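Local coordinates for protein diol-dehydratase (Roseburia inulinivorans, PDB 5I2A) that probably acts as a B12-independent glycyl radical lyase that dehydrates 1,2-propanediol, at residues 12-17 and 312-317. Residues are numbered along the deposited sequence; the frame is centred on the assembly and turned at random.
Sequences SDRIKR and AQELID
Glu314 OE2 is gripped from opposite faces of its carboxylate by Ser12 OG and Arg14 NE. Ser12 OG donates to Glu314 OE2 over 2.8 Å. Arg14 NE forms a salt bridge to the same oxygen, also 2.8 Å from Glu314 OE2, with a nearly straight N-H...O angle of 165°. The oxygen lies in the guanidinium plane, at its edge, while both donors stand well out of the carboxylate plane. Arg14 NH2 adds a weak bond to OE2. Beyond CG the Glu314 side chain runs straight out, which carries its carboxylate over to residues 12-17. The other oxygen, Glu314 OE1, accepts from a water 2.6 Å away.

Ser12 OG is anti to the backbone N (chi1 168°). There Ser12 OG also accepts from Arg14 N at 3.2 Å, a capping bond at the turn into helix 14-22. One hydroxyl thus ties this turn to helix 309-323. Beside this polar group, Ile15 CD1 packs on Asp317 CB at 3.6 Å, the two side chains crossing at about a right angle. A second water links Ser12 N to Asp317 OD2. Gln313 NE2 holds the other oxygen, Asp317 OD1, at 3.0 Å.

Arg14 also makes a salt bridge to Glu243 of helix 238-253, and Asp317 OD2 is hydrogen-bonded to His373 ND1, on helix 362-374. The contact joins the N-terminal helix 14-22 to helix 309-323, which also packs on helices 262-279 and 362-374.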
loop_
_atom_site.group_PDB
_atom_site.type_symbol
_atom_site.label_atom_id
_atom_site.label_comp_id
_atom_site.label_asym_id
_atom_site.label_seq_id
_atom_site.Cartn_x
_atom_site.Cartn_y
_atom_site.Cartn_z
ATOM N N SER A 12 -37.879 7.550 -34.900
ATOM C CA SER A 12 -39.046 6.989 -34.220
ATOM C C SER A 12 -39.711 7.985 -33.267
ATOM O O SER A 12 -39.039 8.824 -32.661
ATOM C CB SER A 12 -38.648 5.731 -33.449
ATOM O OG SER A 12 -39.675 5.327 -32.560
ATOM N N ASP A 13 -41.030 7.872 -33.123
ATOM C CA ASP A 13 -41.784 8.791 -32.274
ATOM C C ASP A 13 -41.506 8.529 -30.794
ATOM O O ASP A 13 -41.819 9.356 -29.937
ATOM C CB ASP A 13 -43.295 8.696 -32.564
ATOM C CG ASP A 13 -43.892 7.337 -32.202
ATOM O OD1 ASP A 13 -43.236 6.297 -32.430
ATOM O OD2 ASP A 13 -45.028 7.312 -31.686
ATOM N N ARG A 14 -40.914 7.376 -30.503
ATOM C CA ARG A 14 -40.504 7.034 -29.136
ATOM C C ARG A 14 -39.497 8.040 -28.566
ATOM O O ARG A 14 -39.552 8.390 -27.394
ATOM C CB ARG A 14 -39.888 5.626 -29.112
ATOM C CG ARG A 14 -39.497 5.101 -27.730
ATOM C CD ARG A 14 -38.574 3.891 -27.855
ATOM N NE ARG A 14 -39.040 2.946 -28.870
ATOM C CZ ARG A 14 -39.793 1.881 -28.618
ATOM N NH1 ARG A 14 -40.167 1.604 -27.375
ATOM N NH2 ARG A 14 -40.173 1.090 -29.607
ATOM N N ILE A 15 -38.586 8.502 -29.415
ATOM C CA ILE A 15 -37.420 9.256 -28.957
ATOM C C ILE A 15 -37.782 10.528 -28.189
ATOM O O ILE A 15 -37.296 10.748 -27.092
ATOM C CB ILE A 15 -36.495 9.617 -30.145
ATOM C CG1 ILE A 15 -36.080 8.343 -30.884
ATOM C CG2 ILE A 15 -35.277 10.409 -29.672
ATOM C CD1 ILE A 15 -35.644 7.186 -29.983
ATOM N N LYS A 16 -38.652 11.354 -28.747
ATOM C CA LYS A 16 -39.036 12.585 -28.067
ATOM C C LYS A 16 -39.692 12.311 -26.715
ATOM O O LYS A 16 -39.512 13.074 -25.761
ATOM C CB LYS A 16 -39.980 13.419 -28.939
ATOM C CG LYS A 16 -40.443 14.700 -28.259
ATOM C CD LYS A 16 -41.196 15.606 -29.225
ATOM C CE LYS A 16 -41.293 17.020 -28.675
ATOM N NZ LYS A 16 -42.102 17.071 -27.434
ATOM N N ARG A 17 -40.443 11.222 -26.619
ATOM C CA ARG A 17 -41.069 10.896 -25.342
ATOM C C ARG A 17 -40.016 10.434 -24.326
ATOM O O ARG A 17 -40.102 10.767 -23.145
ATOM C CB ARG A 17 -42.165 9.836 -25.524
ATOM C CG ARG A 17 -43.318 10.310 -26.462
ATOM C CD ARG A 17 -44.553 9.414 -26.345
ATOM N NE ARG A 17 -44.318 8.091 -26.903
ATOM C CZ ARG A 17 -44.519 7.770 -28.178
ATOM N NH1 ARG A 17 -44.973 8.681 -29.025
ATOM N NH2 ARG A 17 -44.276 6.538 -28.605
ATOM N N ALA A 312 -32.190 -0.198 -36.141
ATOM C CA ALA A 312 -30.822 0.085 -35.729
ATOM C C ALA A 312 -30.676 1.548 -35.307
ATOM O O ALA A 312 -30.062 1.837 -34.285
ATOM C CB ALA A 312 -29.845 -0.243 -36.843
ATOM N N GLN A 313 -31.252 2.457 -36.090
ATOM C CA GLN A 313 -31.204 3.880 -35.778
ATOM C C GLN A 313 -31.955 4.144 -34.486
ATOM O O GLN A 313 -31.517 4.938 -33.657
ATOM C CB GLN A 313 -31.799 4.730 -36.904
ATOM C CG GLN A 313 -31.649 6.235 -36.677
ATOM C CD GLN A 313 -30.190 6.692 -36.782
ATOM O OE1 GLN A 313 -29.534 6.494 -37.805
ATOM N NE2 GLN A 313 -29.678 7.289 -35.713
ATOM N N GLU A 314 -33.089 3.472 -34.316
ATOM C CA GLU A 314 -33.883 3.657 -33.114
ATOM C C GLU A 314 -33.097 3.210 -31.876
ATOM O O GLU A 314 -33.133 3.872 -30.835
ATOM C CB GLU A 314 -35.205 2.889 -33.202
ATOM C CG GLU A 314 -36.166 3.244 -32.067
ATOM C CD GLU A 314 -37.516 2.538 -32.189
ATOM O OE1 GLU A 314 -37.582 1.503 -32.870
ATOM O OE2 GLU A 314 -38.495 3.013 -31.589
ATOM N N LEU A 315 -32.389 2.091 -31.996
ATOM C CA LEU A 315 -31.571 1.584 -30.894
ATOM C C LEU A 315 -30.454 2.572 -30.536
ATOM O O LEU A 315 -30.221 2.862 -29.369
ATOM C CB LEU A 315 -30.979 0.221 -31.244
ATOM C CG LEU A 315 -31.938 -0.975 -31.261
ATOM C CD1 LEU A 315 -31.271 -2.186 -31.901
ATOM C CD2 LEU A 315 -32.449 -1.321 -29.867
ATOM N N ILE A 316 -29.772 3.088 -31.551
ATOM C CA ILE A 316 -28.701 4.043 -31.333
ATOM C C ILE A 316 -29.255 5.323 -30.695
ATOM O O ILE A 316 -28.670 5.859 -29.744
ATOM C CB ILE A 316 -27.972 4.362 -32.646
ATOM C CG1 ILE A 316 -27.261 3.105 -33.160
ATOM C CG2 ILE A 316 -26.980 5.486 -32.440
ATOM C CD1 ILE A 316 -26.635 3.266 -34.551
ATOM N N ASP A 317 -30.395 5.794 -31.200
ATOM C CA ASP A 317 -31.063 6.945 -30.609
ATOM C C ASP A 317 -31.363 6.694 -29.126
ATOM O O ASP A 317 -31.213 7.586 -28.286
ATOM C CB ASP A 317 -32.363 7.278 -31.353
ATOM C CG ASP A 317 -32.125 7.847 -32.748
ATOM O OD1 ASP A 317 -30.958 8.092 -33.125
ATOM O OD2 ASP A 317 -33.118 8.053 -33.474
HETATM O O HOH W 1 -35.422 6.469 -33.865
HETATM O O HOH W 2 -39.535 -0.238 -32.572
#